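PDB 6CW5: ribokinase from Cryptococcus neoformans var. grubii serotype A, which probably phosphorylates D-ribose at O-5, using magnesium-bound ATP as phosphate donor, to give D-ribose 5-phosphate and ADP. Local coordinates for residues Phe27-Ile32 and Glu37-Thr42; Ala58-Gly63 and Ala86-Asp91; Leu141-Glu146 and Ser150-Tyr155; Asp201-Phe206 and Ala210-Ala215; Ala284-Ala289 and Glu319-Leu324. All coordinates share one frame; numbering follows the deposited sequence.

Contacts 2, 3 and 5 lie near the predicted substrate site of the PfkB fold. Contact 2 (58-63/86-91) and contact 5 (284-289/319-324) have centres about 9 Å apart and touch directly, Ala62 CB meeting Tyr286 CE1 at 3.4 Å. Contact 3 (141-146/150-155), which contains Glu146, predicted to bind the substrate, reaches contact 5 through Leu142 CD2 and Val288 CG2, 4.0 Å apart. Contact 4 (201-206/210-215) lies toward the nucleotide side, its centre about 34 Å from that of contact 2 and across the centre of the chain. Contact 1 (27-32/37-42) is remote, at least about 31 Å from every other centre, at the end of strand 22-29 of the small four-stranded sheet and in the loop after it.

Contact 1 (Phe27-Ile32 and Glu37-Thr42); sequences FHLPHI and ETISST
Glu37 meets His31 from the opposite direction, its extended side chain bringing OE2 to His31 NE2 at 3.0 Å. The bond lies in the imidazole plane but somewhat out of the carboxylate plane, on the syn side of OE2, with an N-H...O angle of 159°; carboxylate and ring planes are only 20° apart. Glu37 OE2 also forms a salt bridge with Arg34, within the intervening turn. Ile39 follows with CG1 anti to the backbone N (chi1 -172°), which carries CD1 over one face of the His31 ring in a CH-pi contact, 3.7 Å from the centroid. The same methyl abuts Pro30 CG at a tight 3.5 Å, while Ile39 CG2 packs on Leu29 CD2. These residues belong to the connection between strands 22-29 and 43-49, antiparallel neighbours in the small sheet that forms the lid in ribokinases. Ser41 comes next: its CA approaches His28 O at 3.2 Å as a CA-H...O contact, and its OG lies at the edge of the Phe27 ring. Thr42 N then donates to His28 O at 2.7 Å, nearly straight, while the His28 imidazole turns elsewhere, its NE2 bonded to Thr45 OG1.

Contact 2 (Ala58-Gly63 and Ala86-Asp91); sequences AVARAG and AGVGTD
The peptide group joining Ala86 to Gly87 is the flat group met here, and the methyl of Ala60 lies well off its plane and beyond the oxygen, not over the face, with CB 3.5 Å from Ala86 O. Neither segment brings an aromatic ring to this contact. The same Ala60 methyl has a second neighbour, Val88 CG2 at 3.6 Å. This branch of Val88 stands beside the backbone N, because CG1 takes the position anti to it (chi1 178°), which puts the CG2 methyl against Ala60. Ala86 CB approaches Ala60 CB less closely, at 4.6 Å.

Both segments leave a helix through a Schellman motif, at Gly63 after helix 51-61 and at Gly87 after helix 77-85. Each glycine has a positive phi, 102° and 100° respectively. The turn at Gly87 swings the chain past Ala60 and on toward strand 93-96, with Gly89 bonded through its backbone to Val66 and Leu68. Val66 of strand 66-73 also packs against both Ala60 and Val88.

With no hydrogen bond across the segments, one small methyl touching both a carbonyl oxygen and a valine branch makes the contact, which implies a small interface held by van der Waals forces, without directional bonds.

Contact 3 (Leu141-Glu146 and Ser150-Tyr155); sequences LLVQNE and SSTLAY
Thr152 OG1 is gripped by two waters and, through them, joined to the chain just beyond strand 140-143. It donates to water 2 at 2.6 Å and accepts from water 1 at 2.9 Å. Water 1 in turn accepts from Gln144 N at 2.8 Å, and water 2 donates to Asn145 OD1, also at 2.8 Å. The hydroxyl is therefore both donor and acceptor of a hydrogen bond, and the two bridges satisfy a buried polar atom that makes no direct bond across the contact. A chi1 of -66° puts OG1 beside the backbone N and CG2 anti to it, toward the strand. There CG2 crosses Val143 obliquely, 3.8 Å from CB and roughly equidistant from the two valine methyls. One helical turn on, Leu141 CD2 rests against Tyr155 O at 3.6 Å and more loosely against Tyr155 CB. The far end of the tyrosine leads away from strand 140-143, and its hydroxyl bonds to Asp69.

Beyond the strand, Glu146, predicted to bind the substrate, bonds through OE1 to Lys51 N and Ser20 OG and through OE2 to a bound glycerol.

Strand 140-143 and helix 149-161 form the first half of a beta-alpha-beta unit completed by strand 167-170. The strand lies between 15-18 and 167-170 in the large sheet, and the helix faces the second subunit, where Ser150 OG bonds to Ser150 OG of that chain.

Contact 4 (Asp201-Phe206 and Ala210-Ala215); sequences DLLLAF and ANPGEA
Leu203 carries most of the contact, touching Ala210 with both CB and CD1, and Pro212 with CD1. Its CB lies 3.6 Å from Ala210 O, and its CD1 reaches Pro212 CD at 3.8 Å, the leucine and the pyrrolidine ring crossing at about a right angle. The same CD1 meets Ala210 CB at 4.1 Å. Ala210 O is buried among these carbons and has no polar partner in the model, probably a small electrostatic cost. Toward the surface, Leu204 CD1 lies against Asn211 ND2 at 3.7 Å, the two side chains crossing at an angle.

The other end of the Asn211 amide positions the second segment. A chi1 of -171° sends CG anti to the backbone N, and a chi2 near zero turns OD1 to Gly213 N, from which it accepts at 3.0 Å. The bond is bent, 137° at the hydrogen, and the donor stands above the carbonyl plane. Behind Ala210, helix 220-233 supplies Glu230, which packs on its methyl.

The side chain of Pro212 is about 6 Å from that of Leu247, a predicted ATP-binding residue, placing the loop near the nucleotide side of the fold. Locally the motif is an Asx turn leading into a short 3-10 segment, 212-214, packed back on the last turns of helix 196-205.

Contact 5 (Ala284-Ala289 and Glu319-Leu324); sequences AGYFVA and ESVPTL
The segment 319-324 contributes Ser320 to the predicted potassium site of the ribokinase, and helix 279-292, which carries Tyr286, includes Asp281, the predicted proton acceptor. Tyr286 is the one residue of its segment to touch the loop. Its hydroxyl donates to Pro322 O at 2.7 Å, a short bond. The approach is unusual: the donor stands 61° above the carbonyl plane, with a C=O...O angle of 115°, so the phenol oxygen sits off one face of the Pro322 carbonyl; it is also 3.2 Å from Thr323 C, in the following peptide. From the ring's side the geometry is simpler, since Pro322 O lies at its edge and in its plane.

Apolar groups border the same rim. Val321 CG1 lies 4.1 Å from Tyr286 CE2, the valine and tyrosine side chains sliding past each other in opposite directions. Across the ring, Leu324 CD1 comes to 4.4 Å from Tyr286 CE1, a looser touch by a residue at the surface. Pro322 CG is another loose neighbour, 4.1 Å from Tyr286 OH. A first torsion of -98°, away from a staggered value, carries the ring out from the helix to reach this carbonyl, probably at some cost in torsional energy.

On the loop, Ser320 OG is bonded to Gly316 O, and Val321 also packs on Phe57, Ala58 and Arg61 of helix 51-61. Tyr286 itself touches Ala307 of helix 297-311 and Ala62, so that its ring joins the loop to helix 297-311 and to the turn that follows helix 51-61.

Contact 1 (Phe27-Ile32 and Glu37-Thr42)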
# COMPACT_ATOMS: atom_id res chain seq x y z
N PHE A 27 5.53 -24.34 19.72
CA PHE A 27 4.92 -25.06 20.82
C PHE A 27 4.82 -26.54 20.45
O PHE A 27 4.07 -26.92 19.54
CB PHE A 27 3.55 -24.47 21.12
CG PHE A 27 3.60 -23.12 21.74
CD1 PHE A 27 3.60 -22.97 23.11
CD2 PHE A 27 3.61 -21.98 20.94
CE1 PHE A 27 3.65 -21.69 23.69
CE2 PHE A 27 3.66 -20.71 21.50
CZ PHE A 27 3.67 -20.55 22.87
N HIS A 28 5.58 -27.39 21.14
CA HIS A 28 5.57 -28.81 20.82
C HIS A 28 4.35 -29.48 21.43
O HIS A 28 4.11 -29.37 22.65
CB HIS A 28 6.89 -29.43 21.29
CG HIS A 28 8.08 -28.72 20.73
ND1 HIS A 28 8.59 -28.99 19.48
CD2 HIS A 28 8.81 -27.69 21.22
CE1 HIS A 28 9.60 -28.18 19.24
NE2 HIS A 28 9.76 -27.38 20.28
N LEU A 29 3.59 -30.19 20.61
CA LEU A 29 2.29 -30.71 21.01
C LEU A 29 2.07 -32.12 20.47
O LEU A 29 2.65 -32.49 19.45
CB LEU A 29 1.18 -29.78 20.47
CG LEU A 29 1.05 -28.45 21.21
CD1 LEU A 29 0.41 -27.44 20.27
CD2 LEU A 29 0.20 -28.65 22.43
N PRO A 30 1.24 -32.93 21.14
CA PRO A 30 0.97 -34.26 20.59
C PRO A 30 0.13 -34.22 19.33
O PRO A 30 0.22 -35.15 18.52
CB PRO A 30 0.23 -34.98 21.73
CG PRO A 30 -0.37 -33.87 22.54
CD PRO A 30 0.57 -32.71 22.43
N HIS A 31 -0.65 -33.16 19.13
CA HIS A 31 -1.48 -32.99 17.95
C HIS A 31 -1.92 -31.55 17.94
O HIS A 31 -1.80 -30.85 18.95
CB HIS A 31 -2.70 -33.92 17.98
CG HIS A 31 -3.55 -33.74 19.20
ND1 HIS A 31 -3.45 -34.55 20.30
CD2 HIS A 31 -4.49 -32.81 19.49
CE1 HIS A 31 -4.30 -34.15 21.23
NE2 HIS A 31 -4.94 -33.09 20.76
N ILE A 32 -2.42 -31.10 16.78
CA ILE A 32 -2.91 -29.73 16.66
C ILE A 32 -4.16 -29.56 17.51
O ILE A 32 -5.06 -30.42 17.50
CB ILE A 32 -3.19 -29.41 15.18
CG1 ILE A 32 -1.91 -29.60 14.36
CG2 ILE A 32 -3.78 -27.99 15.03
CD1 ILE A 32 -0.80 -28.61 14.71
N GLU A 37 -10.76 -27.41 22.80
CA GLU A 37 -9.82 -28.22 23.56
C GLU A 37 -8.80 -27.35 24.29
O GLU A 37 -8.42 -26.29 23.79
CB GLU A 37 -9.11 -29.20 22.62
CG GLU A 37 -8.11 -30.13 23.27
CD GLU A 37 -7.50 -31.07 22.25
OE1 GLU A 37 -7.50 -30.74 21.06
OE2 GLU A 37 -7.02 -32.15 22.63
N THR A 38 -8.36 -27.80 25.46
CA THR A 38 -7.19 -27.23 26.14
C THR A 38 -6.12 -28.31 26.22
O THR A 38 -6.41 -29.43 26.67
CB THR A 38 -7.52 -26.74 27.56
OG1 THR A 38 -8.42 -25.63 27.49
CG2 THR A 38 -6.21 -26.27 28.28
N ILE A 39 -4.91 -28.00 25.76
CA ILE A 39 -3.85 -28.99 25.70
C ILE A 39 -2.54 -28.33 26.14
O ILE A 39 -2.34 -27.14 25.93
CB ILE A 39 -3.73 -29.57 24.27
CG1 ILE A 39 -2.76 -30.74 24.22
CG2 ILE A 39 -3.25 -28.50 23.29
CD1 ILE A 39 -2.84 -31.44 22.89
N SER A 40 -1.67 -29.12 26.77
CA SER A 40 -0.41 -28.60 27.29
C SER A 40 0.72 -28.85 26.31
O SER A 40 0.97 -30.01 25.94
CB SER A 40 -0.08 -29.27 28.63
OG SER A 40 -0.88 -28.78 29.70
N SER A 41 1.46 -27.80 25.94
CA SER A 41 2.66 -28.03 25.14
C SER A 41 3.72 -28.73 25.99
O SER A 41 3.76 -28.57 27.22
CB SER A 41 3.20 -26.71 24.57
OG SER A 41 3.55 -25.81 25.61
N THR A 42 4.56 -29.54 25.34
CA THR A 42 5.64 -30.24 26.03
C THR A 42 6.93 -29.45 26.04
O THR A 42 7.89 -29.87 26.69
CB THR A 42 5.91 -31.60 25.37
OG1 THR A 42 6.20 -31.39 23.98
CG2 THR A 42 4.71 -32.53 25.54

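Contact 2 (Ala58-Gly63 and Ala86-Asp91)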
# COMPACT_ATOMS: atom_id res chain seq x y z
N ALA A 58 18.50 -16.75 3.39
CA ALA A 58 18.89 -17.77 2.42
C ALA A 58 19.58 -17.17 1.22
O ALA A 58 20.55 -17.74 0.71
CB ALA A 58 17.66 -18.59 2.00
N VAL A 59 19.12 -16.01 0.74
CA VAL A 59 19.85 -15.35 -0.35
C VAL A 59 21.28 -15.10 0.08
O VAL A 59 22.23 -15.41 -0.64
CB VAL A 59 19.15 -14.05 -0.80
CG1 VAL A 59 20.01 -13.33 -1.86
CG2 VAL A 59 17.76 -14.32 -1.35
N ALA A 60 21.45 -14.57 1.29
CA ALA A 60 22.78 -14.25 1.80
C ALA A 60 23.62 -15.51 1.98
O ALA A 60 24.80 -15.54 1.61
CB ALA A 60 22.65 -13.48 3.12
N ARG A 61 23.04 -16.55 2.58
CA ARG A 61 23.82 -17.77 2.78
C ARG A 61 24.21 -18.40 1.46
O ARG A 61 25.26 -19.04 1.36
CB ARG A 61 23.05 -18.76 3.65
N ALA A 62 23.39 -18.22 0.42
CA ALA A 62 23.69 -18.74 -0.90
C ALA A 62 24.69 -17.87 -1.66
O ALA A 62 25.08 -18.24 -2.78
CB ALA A 62 22.40 -18.86 -1.70
N GLY A 63 25.10 -16.74 -1.11
CA GLY A 63 26.12 -15.92 -1.72
C GLY A 63 25.65 -14.68 -2.46
O GLY A 63 26.46 -14.04 -3.13
N ALA A 86 24.86 -12.40 8.98
CA ALA A 86 24.88 -13.22 7.77
C ALA A 86 25.16 -12.42 6.50
O ALA A 86 25.30 -13.02 5.43
CB ALA A 86 23.55 -13.96 7.61
N GLY A 87 25.25 -11.10 6.57
CA GLY A 87 25.51 -10.28 5.41
C GLY A 87 24.29 -9.61 4.81
O GLY A 87 24.42 -8.92 3.79
N VAL A 88 23.11 -9.79 5.42
CA VAL A 88 21.89 -9.15 4.93
C VAL A 88 21.92 -7.67 5.29
O VAL A 88 22.13 -7.30 6.45
CB VAL A 88 20.65 -9.83 5.53
CG1 VAL A 88 19.37 -9.14 5.08
CG2 VAL A 88 20.65 -11.31 5.17
N GLY A 89 21.70 -6.81 4.30
CA GLY A 89 21.65 -5.38 4.58
C GLY A 89 20.37 -5.01 5.29
O GLY A 89 19.29 -5.50 4.96
N THR A 90 20.49 -4.15 6.31
CA THR A 90 19.35 -3.84 7.16
C THR A 90 19.10 -2.34 7.33
O THR A 90 18.38 -1.95 8.26
CB THR A 90 19.52 -4.46 8.55
OG1 THR A 90 20.71 -3.92 9.14
CG2 THR A 90 19.64 -5.98 8.45
N ASP A 91 19.68 -1.48 6.47
CA ASP A 91 19.40 -0.05 6.61
C ASP A 91 17.91 0.25 6.54
O ASP A 91 17.44 1.22 7.14
CB ASP A 91 20.12 0.76 5.53
CG ASP A 91 21.60 0.84 5.75
OD1 ASP A 91 22.09 0.26 6.75
OD2 ASP A 91 22.28 1.49 4.91

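Contact 3 (Leu141-Glu146 and Ser150-Tyr155)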
# COMPACT_ATOMS: atom_id res chain seq x y z
N LEU A 141 13.70 -8.48 -6.93
CA LEU A 141 12.78 -8.21 -5.84
C LEU A 141 12.16 -9.51 -5.38
O LEU A 141 11.72 -10.32 -6.20
CB LEU A 141 11.68 -7.23 -6.26
CG LEU A 141 10.54 -7.02 -5.25
CD1 LEU A 141 11.00 -6.13 -4.05
CD2 LEU A 141 9.32 -6.40 -5.97
N LEU A 142 12.11 -9.71 -4.07
CA LEU A 142 11.44 -10.87 -3.48
C LEU A 142 10.35 -10.37 -2.54
O LEU A 142 10.63 -9.55 -1.66
CB LEU A 142 12.47 -11.71 -2.73
CG LEU A 142 12.17 -13.07 -2.16
CD1 LEU A 142 11.40 -13.94 -3.17
CD2 LEU A 142 13.51 -13.69 -1.81
N VAL A 143 9.12 -10.86 -2.72
CA VAL A 143 7.98 -10.43 -1.93
C VAL A 143 7.17 -11.66 -1.54
O VAL A 143 7.22 -12.70 -2.20
CB VAL A 143 7.06 -9.40 -2.64
CG1 VAL A 143 7.67 -7.97 -2.56
CG2 VAL A 143 6.82 -9.80 -4.10
N GLN A 144 6.44 -11.54 -0.44
CA GLN A 144 5.55 -12.61 0.02
C GLN A 144 4.26 -11.94 0.41
O GLN A 144 3.88 -10.97 -0.23
CB GLN A 144 6.15 -13.39 1.20
CG GLN A 144 7.64 -13.79 0.95
CD GLN A 144 8.59 -12.69 1.39
OE1 GLN A 144 8.25 -11.86 2.25
NE2 GLN A 144 9.80 -12.67 0.80
N ASN A 145 3.59 -12.41 1.47
CA ASN A 145 2.33 -11.76 1.80
C ASN A 145 2.16 -11.58 3.30
O ASN A 145 1.03 -11.64 3.80
CB ASN A 145 1.12 -12.53 1.23
CG ASN A 145 -0.18 -11.71 1.27
OD1 ASN A 145 -0.17 -10.50 1.00
ND2 ASN A 145 -1.32 -12.37 1.61
N GLU A 146 3.24 -11.35 4.04
CA GLU A 146 3.14 -11.15 5.48
C GLU A 146 3.26 -9.69 5.88
O GLU A 146 3.45 -9.40 7.07
CB GLU A 146 4.20 -11.97 6.23
CG GLU A 146 3.94 -13.48 6.16
CD GLU A 146 4.89 -14.34 6.99
OE1 GLU A 146 6.02 -13.90 7.31
OE2 GLU A 146 4.50 -15.50 7.28
N SER A 150 -1.02 -3.75 0.04
CA SER A 150 -0.80 -2.57 -0.77
C SER A 150 0.69 -2.28 -0.90
O SER A 150 1.13 -1.75 -1.94
CB SER A 150 -1.53 -1.35 -0.20
OG SER A 150 -1.01 -0.96 1.06
N SER A 151 1.48 -2.59 0.13
CA SER A 151 2.92 -2.33 0.06
C SER A 151 3.60 -3.32 -0.88
O SER A 151 4.37 -2.93 -1.76
CB SER A 151 3.52 -2.37 1.48
OG SER A 151 4.90 -1.98 1.49
N THR A 152 3.27 -4.61 -0.75
CA THR A 152 3.76 -5.58 -1.72
C THR A 152 3.38 -5.17 -3.15
O THR A 152 4.21 -5.20 -4.06
CB THR A 152 3.21 -6.97 -1.37
OG1 THR A 152 3.76 -7.41 -0.12
CG2 THR A 152 3.53 -8.00 -2.49
N LEU A 153 2.12 -4.77 -3.37
CA LEU A 153 1.71 -4.35 -4.71
C LEU A 153 2.54 -3.17 -5.21
O LEU A 153 2.92 -3.10 -6.39
CB LEU A 153 0.23 -3.95 -4.70
CG LEU A 153 -0.72 -5.13 -4.41
CD1 LEU A 153 -2.09 -4.56 -4.15
CD2 LEU A 153 -0.76 -6.05 -5.62
N ALA A 154 2.78 -2.19 -4.33
CA ALA A 154 3.54 -1.01 -4.73
C ALA A 154 4.96 -1.37 -5.15
O ALA A 154 5.46 -0.88 -6.18
CB ALA A 154 3.55 0.01 -3.57
N TYR A 155 5.63 -2.23 -4.38
CA TYR A 155 7.00 -2.59 -4.73
C TYR A 155 7.05 -3.42 -6.01
O TYR A 155 7.92 -3.21 -6.87
CB TYR A 155 7.66 -3.38 -3.60
CG TYR A 155 8.14 -2.51 -2.45
CD1 TYR A 155 7.25 -1.78 -1.68
CD2 TYR A 155 9.50 -2.42 -2.16
CE1 TYR A 155 7.72 -0.99 -0.62
CE2 TYR A 155 9.97 -1.65 -1.11
CZ TYR A 155 9.07 -0.94 -0.34
OH TYR A 155 9.54 -0.15 0.70
O HOH W 1 5.99 -9.02 0.81
O HOH W 2 1.71 -8.46 1.13

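Contact 4 (Asp201-Phe206 and Ala210-Ala215)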
# COMPACT_ATOMS: atom_id res chain seq x y z
N ASP A 201 -4.99 -23.10 -4.99
CA ASP A 201 -5.70 -21.89 -4.55
C ASP A 201 -5.83 -20.90 -5.69
O ASP A 201 -6.89 -20.29 -5.87
CB ASP A 201 -4.98 -21.21 -3.37
CG ASP A 201 -5.08 -21.98 -2.08
OD1 ASP A 201 -6.08 -22.70 -1.88
OD2 ASP A 201 -4.14 -21.84 -1.26
N LEU A 202 -4.76 -20.69 -6.45
CA LEU A 202 -4.86 -19.77 -7.58
C LEU A 202 -5.84 -20.30 -8.62
O LEU A 202 -6.70 -19.57 -9.14
CB LEU A 202 -3.50 -19.54 -8.22
CG LEU A 202 -2.75 -18.30 -7.70
CD1 LEU A 202 -2.30 -18.52 -6.25
CD2 LEU A 202 -1.57 -18.05 -8.64
N LEU A 203 -5.68 -21.57 -9.00
CA LEU A 203 -6.56 -22.13 -10.02
C LEU A 203 -8.02 -22.01 -9.60
O LEU A 203 -8.88 -21.66 -10.41
CB LEU A 203 -6.18 -23.59 -10.30
CG LEU A 203 -4.93 -23.71 -11.17
CD1 LEU A 203 -4.39 -25.12 -11.09
CD2 LEU A 203 -5.22 -23.34 -12.64
N LEU A 204 -8.31 -22.29 -8.32
CA LEU A 204 -9.68 -22.20 -7.83
C LEU A 204 -10.18 -20.76 -7.88
O LEU A 204 -11.33 -20.51 -8.24
CB LEU A 204 -9.78 -22.72 -6.39
CG LEU A 204 -9.84 -24.22 -6.16
CD1 LEU A 204 -9.79 -24.53 -4.66
CD2 LEU A 204 -11.09 -24.79 -6.79
N ALA A 205 -9.32 -19.80 -7.51
CA ALA A 205 -9.75 -18.41 -7.55
C ALA A 205 -9.97 -17.95 -8.98
O ALA A 205 -10.73 -17.00 -9.22
CB ALA A 205 -8.71 -17.51 -6.85
N PHE A 206 -9.32 -18.60 -9.94
CA PHE A 206 -9.38 -18.19 -11.34
C PHE A 206 -10.43 -18.99 -12.11
O PHE A 206 -10.42 -18.99 -13.35
CB PHE A 206 -8.00 -18.34 -12.00
CG PHE A 206 -6.95 -17.41 -11.42
CD1 PHE A 206 -7.35 -16.38 -10.56
CD2 PHE A 206 -5.61 -17.55 -11.76
CE1 PHE A 206 -6.40 -15.51 -10.00
CE2 PHE A 206 -4.65 -16.69 -11.23
CZ PHE A 206 -5.05 -15.68 -10.35
N ALA A 210 -9.59 -27.48 -11.63
CA ALA A 210 -8.36 -28.17 -11.27
C ALA A 210 -7.95 -27.77 -9.86
O ALA A 210 -8.05 -26.60 -9.48
CB ALA A 210 -7.24 -27.84 -12.26
N ASN A 211 -7.53 -28.75 -9.06
CA ASN A 211 -6.95 -28.47 -7.75
C ASN A 211 -5.85 -29.47 -7.45
O ASN A 211 -6.07 -30.49 -6.79
CB ASN A 211 -7.99 -28.47 -6.63
CG ASN A 211 -7.42 -27.95 -5.31
OD1 ASN A 211 -6.22 -27.67 -5.22
ND2 ASN A 211 -8.26 -27.84 -4.30
N PRO A 212 -4.62 -29.19 -7.89
CA PRO A 212 -3.52 -30.12 -7.61
C PRO A 212 -3.29 -30.33 -6.12
O PRO A 212 -2.66 -31.31 -5.74
CB PRO A 212 -2.31 -29.47 -8.30
CG PRO A 212 -2.89 -28.47 -9.26
CD PRO A 212 -4.16 -27.99 -8.61
N GLY A 213 -3.82 -29.45 -5.27
CA GLY A 213 -3.68 -29.69 -3.84
C GLY A 213 -4.41 -30.92 -3.34
O GLY A 213 -4.18 -31.32 -2.19
N GLU A 214 -5.28 -31.51 -4.16
CA GLU A 214 -6.05 -32.69 -3.78
C GLU A 214 -5.60 -33.96 -4.49
O GLU A 214 -6.11 -35.04 -4.17
CB GLU A 214 -7.54 -32.47 -4.04
CG GLU A 214 -8.14 -31.33 -3.25
CD GLU A 214 -7.88 -31.46 -1.77
OE1 GLU A 214 -8.34 -32.45 -1.17
OE2 GLU A 214 -7.19 -30.57 -1.22
N ALA A 215 -4.66 -33.86 -5.42
CA ALA A 215 -4.19 -35.04 -6.14
C ALA A 215 -3.52 -36.04 -5.20
O ALA A 215 -2.99 -35.68 -4.15
CB ALA A 215 -3.21 -34.61 -7.25

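Contact 5 (Ala284-Ala289 and Glu319-Leu324)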
# COMPACT_ATOMS: atom_id res chain seq x y z
N ALA A 284 13.28 -20.62 -1.77
CA ALA A 284 13.04 -19.35 -2.47
C ALA A 284 14.29 -18.48 -2.50
O ALA A 284 14.65 -17.91 -3.54
CB ALA A 284 11.89 -18.60 -1.81
N GLY A 285 14.96 -18.33 -1.35
CA GLY A 285 16.16 -17.51 -1.33
C GLY A 285 17.30 -18.10 -2.16
O GLY A 285 18.00 -17.38 -2.87
N TYR A 286 17.49 -19.42 -2.09
CA TYR A 286 18.50 -20.05 -2.95
C TYR A 286 18.13 -19.93 -4.42
O TYR A 286 19.02 -19.78 -5.27
CB TYR A 286 18.70 -21.53 -2.56
CG TYR A 286 19.91 -21.72 -1.68
CD1 TYR A 286 21.13 -22.10 -2.22
CD2 TYR A 286 19.84 -21.45 -0.30
CE1 TYR A 286 22.26 -22.25 -1.41
CE2 TYR A 286 20.96 -21.59 0.52
CZ TYR A 286 22.17 -21.99 -0.05
OH TYR A 286 23.30 -22.13 0.73
N PHE A 287 16.83 -19.99 -4.75
CA PHE A 287 16.43 -19.82 -6.14
C PHE A 287 16.77 -18.42 -6.64
O PHE A 287 17.32 -18.26 -7.73
CB PHE A 287 14.95 -20.11 -6.30
CG PHE A 287 14.42 -19.86 -7.69
CD1 PHE A 287 14.73 -20.72 -8.74
CD2 PHE A 287 13.60 -18.77 -7.95
CE1 PHE A 287 14.25 -20.51 -10.02
CE2 PHE A 287 13.11 -18.54 -9.23
CZ PHE A 287 13.44 -19.41 -10.27
N VAL A 288 16.42 -17.40 -5.86
CA VAL A 288 16.76 -16.03 -6.23
C VAL A 288 18.28 -15.85 -6.31
O VAL A 288 18.80 -15.25 -7.26
CB VAL A 288 16.12 -15.05 -5.23
CG1 VAL A 288 16.65 -13.63 -5.46
CG2 VAL A 288 14.59 -15.08 -5.35
N ALA A 289 19.02 -16.39 -5.34
CA ALA A 289 20.47 -16.30 -5.45
C ALA A 289 20.98 -17.00 -6.70
O ALA A 289 21.98 -16.57 -7.29
CB ALA A 289 21.16 -16.89 -4.22
N GLU A 319 18.08 -20.60 11.15
CA GLU A 319 19.32 -21.24 11.60
C GLU A 319 19.74 -22.40 10.69
O GLU A 319 20.94 -22.67 10.57
CB GLU A 319 19.15 -21.74 13.04
N SER A 320 18.80 -23.08 10.05
CA SER A 320 19.12 -24.27 9.27
C SER A 320 19.44 -23.98 7.81
O SER A 320 19.70 -24.92 7.04
CB SER A 320 17.96 -25.28 9.35
OG SER A 320 16.75 -24.74 8.86
N VAL A 321 19.43 -22.72 7.40
CA VAL A 321 19.78 -22.37 6.02
C VAL A 321 21.27 -22.61 5.81
O VAL A 321 22.10 -21.95 6.45
CB VAL A 321 19.41 -20.92 5.68
CG1 VAL A 321 19.99 -20.56 4.33
CG2 VAL A 321 17.90 -20.74 5.69
N PRO A 322 21.66 -23.54 4.94
CA PRO A 322 23.08 -23.86 4.78
C PRO A 322 23.83 -22.75 4.04
O PRO A 322 23.24 -21.87 3.41
CB PRO A 322 23.07 -25.15 3.96
CG PRO A 322 21.78 -25.09 3.18
CD PRO A 322 20.79 -24.37 4.07
N THR A 323 25.16 -22.80 4.16
CA THR A 323 26.04 -21.98 3.34
C THR A 323 26.24 -22.64 1.97
O THR A 323 25.88 -23.80 1.75
CB THR A 323 27.38 -21.77 4.04
OG1 THR A 323 28.00 -23.05 4.24
CG2 THR A 323 27.18 -21.08 5.39
N LEU A 324 26.84 -21.89 1.05
CA LEU A 324 27.00 -22.37 -0.32
C LEU A 324 28.06 -23.47 -0.37
O LEU A 324 29.24 -23.23 -0.09
CB LEU A 324 27.37 -21.21 -1.24
CG LEU A 324 27.51 -21.53 -2.73
CD1 LEU A 324 26.21 -22.13 -3.28
CD2 LEU A 324 27.91 -20.29 -3.51